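Local coordinates for transcriptional regulator, SorC family (Enterococcus faecalis, PDB 2O0M), which probably regulates transcription by binding DNA through one domain and a carbohydrate effector through another, at residues A[261-266]-A[274-279]. Numbering follows the deposited sequence.
Sequences VMLKQK and GYFFDE
Leu263 and Phe276 both hold CG anti to the carbonyl carbon (chi1 -74° and -67°), and both CB atoms point at the partner segment, which brings the leucine methyls to the ring. The contact packs the end of helix 257-265 against strand 275-277, the second strand of a beta hairpin with 270-272. The helix leads into the hairpin. Strand 283-286 extends the antiparallel run, which adds to the otherwise parallel sheet of the putative sugar-binding domain through the antiparallel pairing of 270-272 with strand 238-245. Both methyls of the leucine are used. Leu263 CD1 sits over one face of the Phe276 ring in a CH-pi contact, 4.1 Å from the ring centroid and 14° off the ring normal. Leu263 CD1 is shifted toward the rim, 4.0 Å from Phe276 CE1. The other methyl reaches the root of the ring, where Leu263 CD2 lies 3.6 Å from Phe276 CG. It also touches the beta carbon, with Leu263 CD2 3.7 Å from Phe276 CB. The two side chains cross at about a right angle. Both are buried. Met255 touches both of them, while Leu247 and Ala250 of helix 246-252 pack on the leucine and Ala246 on the ring. Phe277 points to the other side of the strand and meets Tyr319 edge-to-face. The second point of approach is polar and lies where the helix has ended. Lys266 is the first residue to leave helical geometry, and its side chain leads away from the strand. Asp278 divides its carboxylate between two partners: OD1 accepts from the backbone N of Lys282, and OD2 takes a water. That water donates to both segments, lying 2.7 Å from Asp278 OD2 and 2.7 Å from Lys266 O.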
loop_
_atom_site.group_PDB
_atom_site.type_symbol
_atom_site.label_atom_id
_atom_site.label_comp_id
_atom_site.label_asym_id
_atom_site.label_seq_id
_atom_site.Cartn_x
_atom_site.Cartn_y
_atom_site.Cartn_z
ATOM N N VAL A 261 -8.459 6.372 -21.021
ATOM C CA VAL A 261 -8.246 5.853 -22.369
ATOM C C VAL A 261 -6.775 5.480 -22.577
ATOM O O VAL A 261 -6.484 4.435 -23.151
ATOM C CB VAL A 261 -8.707 6.853 -23.440
ATOM C CG1 VAL A 261 -8.270 6.388 -24.835
ATOM C CG2 VAL A 261 -10.214 7.007 -23.375
HETATM N N MSE A 262 -5.871 6.331 -22.092
HETATM C CA MSE A 262 -4.420 6.094 -22.184
HETATM C C MSE A 262 -4.050 4.791 -21.435
HETATM O O MSE A 262 -3.296 3.961 -21.941
HETATM C CB MSE A 262 -3.642 7.336 -21.673
HETATM C CG MSE A 262 -2.141 7.429 -22.046
HETATM SE SE MSE A 262 -1.206 9.219 -21.754
HETATM C CE MSE A 262 -2.356 10.018 -20.430
ATOM N N LEU A 263 -4.604 4.585 -20.246
ATOM C CA LEU A 263 -4.285 3.380 -19.468
ATOM C C LEU A 263 -4.747 2.091 -20.143
ATOM O O LEU A 263 -4.056 1.074 -20.098
ATOM C CB LEU A 263 -4.886 3.475 -18.062
ATOM C CG LEU A 263 -4.163 4.437 -17.116
ATOM C CD1 LEU A 263 -4.976 4.618 -15.862
ATOM C CD2 LEU A 263 -2.751 3.967 -16.775
ATOM N N LYS A 264 -5.918 2.140 -20.766
ATOM C CA LYS A 264 -6.430 1.014 -21.540
ATOM C C LYS A 264 -5.508 0.640 -22.689
ATOM O O LYS A 264 -5.198 -0.538 -22.904
ATOM C CB LYS A 264 -7.783 1.372 -22.131
ATOM C CG LYS A 264 -8.931 1.078 -21.238
ATOM C CD LYS A 264 -10.141 1.814 -21.744
ATOM C CE LYS A 264 -10.442 2.959 -20.862
ATOM N NZ LYS A 264 -11.018 2.451 -19.618
ATOM N N GLN A 265 -5.083 1.643 -23.444
ATOM C CA GLN A 265 -4.286 1.361 -24.629
ATOM C C GLN A 265 -2.841 1.000 -24.298
ATOM O O GLN A 265 -2.193 0.323 -25.092
ATOM C CB GLN A 265 -4.387 2.476 -25.673
ATOM C CG GLN A 265 -3.861 3.828 -25.281
ATOM C CD GLN A 265 -4.561 4.966 -26.030
ATOM O OE1 GLN A 265 -5.383 4.743 -26.931
ATOM N NE2 GLN A 265 -4.233 6.190 -25.662
ATOM N N LYS A 266 -2.349 1.408 -23.124
ATOM C CA LYS A 266 -1.026 0.961 -22.652
ATOM C C LYS A 266 -1.109 -0.352 -21.856
ATOM O O LYS A 266 -0.112 -0.807 -21.296
ATOM C CB LYS A 266 -0.308 2.053 -21.846
ATOM C CG LYS A 266 -0.179 3.384 -22.585
ATOM C CD LYS A 266 1.130 4.091 -22.304
ATOM C CE LYS A 266 1.026 5.598 -22.544
ATOM N NZ LYS A 266 2.316 6.179 -23.022
ATOM N N GLY A 274 0.313 5.147 -7.022
ATOM C CA GLY A 274 0.060 6.085 -8.111
ATOM C C GLY A 274 0.905 5.843 -9.343
ATOM O O GLY A 274 1.026 6.741 -10.209
ATOM N N TYR A 275 1.507 4.656 -9.412
ATOM C CA TYR A 275 2.169 4.162 -10.622
ATOM C C TYR A 275 1.344 3.041 -11.215
ATOM O O TYR A 275 0.773 2.237 -10.475
ATOM C CB TYR A 275 3.571 3.627 -10.318
ATOM C CG TYR A 275 4.492 4.647 -9.674
ATOM C CD1 TYR A 275 5.375 5.405 -10.429
ATOM C CD2 TYR A 275 4.462 4.860 -8.302
ATOM C CE1 TYR A 275 6.209 6.339 -9.835
ATOM C CE2 TYR A 275 5.282 5.790 -7.696
ATOM C CZ TYR A 275 6.165 6.524 -8.455
ATOM O OH TYR A 275 6.982 7.442 -7.827
ATOM N N PHE A 276 1.295 2.981 -12.548
ATOM C CA PHE A 276 0.575 1.918 -13.246
ATOM C C PHE A 276 1.538 1.039 -14.027
ATOM O O PHE A 276 2.424 1.550 -14.693
ATOM C CB PHE A 276 -0.481 2.523 -14.171
ATOM C CG PHE A 276 -1.586 3.196 -13.425
ATOM C CD1 PHE A 276 -2.755 2.508 -13.140
ATOM C CD2 PHE A 276 -1.429 4.486 -12.928
ATOM C CE1 PHE A 276 -3.760 3.097 -12.421
ATOM C CE2 PHE A 276 -2.438 5.086 -12.185
ATOM C CZ PHE A 276 -3.600 4.397 -11.935
ATOM N N PHE A 277 1.345 -0.276 -13.932
ATOM C CA PHE A 277 2.289 -1.259 -14.479
ATOM C C PHE A 277 1.609 -2.181 -15.493
ATOM O O PHE A 277 0.507 -2.660 -15.258
ATOM C CB PHE A 277 2.865 -2.125 -13.357
ATOM C CG PHE A 277 3.486 -1.337 -12.236
ATOM C CD1 PHE A 277 4.865 -1.125 -12.189
ATOM C CD2 PHE A 277 2.697 -0.813 -11.215
ATOM C CE1 PHE A 277 5.432 -0.407 -11.154
ATOM C CE2 PHE A 277 3.262 -0.087 -10.185
ATOM C CZ PHE A 277 4.639 0.125 -10.157
ATOM N N ASP A 278 2.277 -2.449 -16.614
ATOM C CA ASP A 278 1.777 -3.457 -17.542
ATOM C C ASP A 278 2.262 -4.841 -17.101
ATOM O O ASP A 278 2.953 -4.954 -16.085
ATOM C CB ASP A 278 2.134 -3.127 -19.005
ATOM C CG ASP A 278 3.625 -3.177 -19.292
ATOM O OD1 ASP A 278 4.390 -3.778 -18.514
ATOM O OD2 ASP A 278 4.037 -2.613 -20.329
ATOM N N GLU A 279 1.879 -5.888 -17.829
ATOM C CA GLU A 279 2.172 -7.263 -17.390
ATOM C C GLU A 279 3.678 -7.576 -17.373
ATOM O O GLU A 279 4.131 -8.450 -16.629
ATOM C CB GLU A 279 1.390 -8.297 -18.217
ATOM C CG GLU A 279 1.962 -8.640 -19.570
ATOM C CD GLU A 279 1.220 -9.790 -20.237
ATOM O OE1 GLU A 279 1.465 -10.031 -21.439
ATOM O OE2 GLU A 279 0.384 -10.443 -19.567
HETATM O O HOH W 1 2.372 -1.535 -22.177
#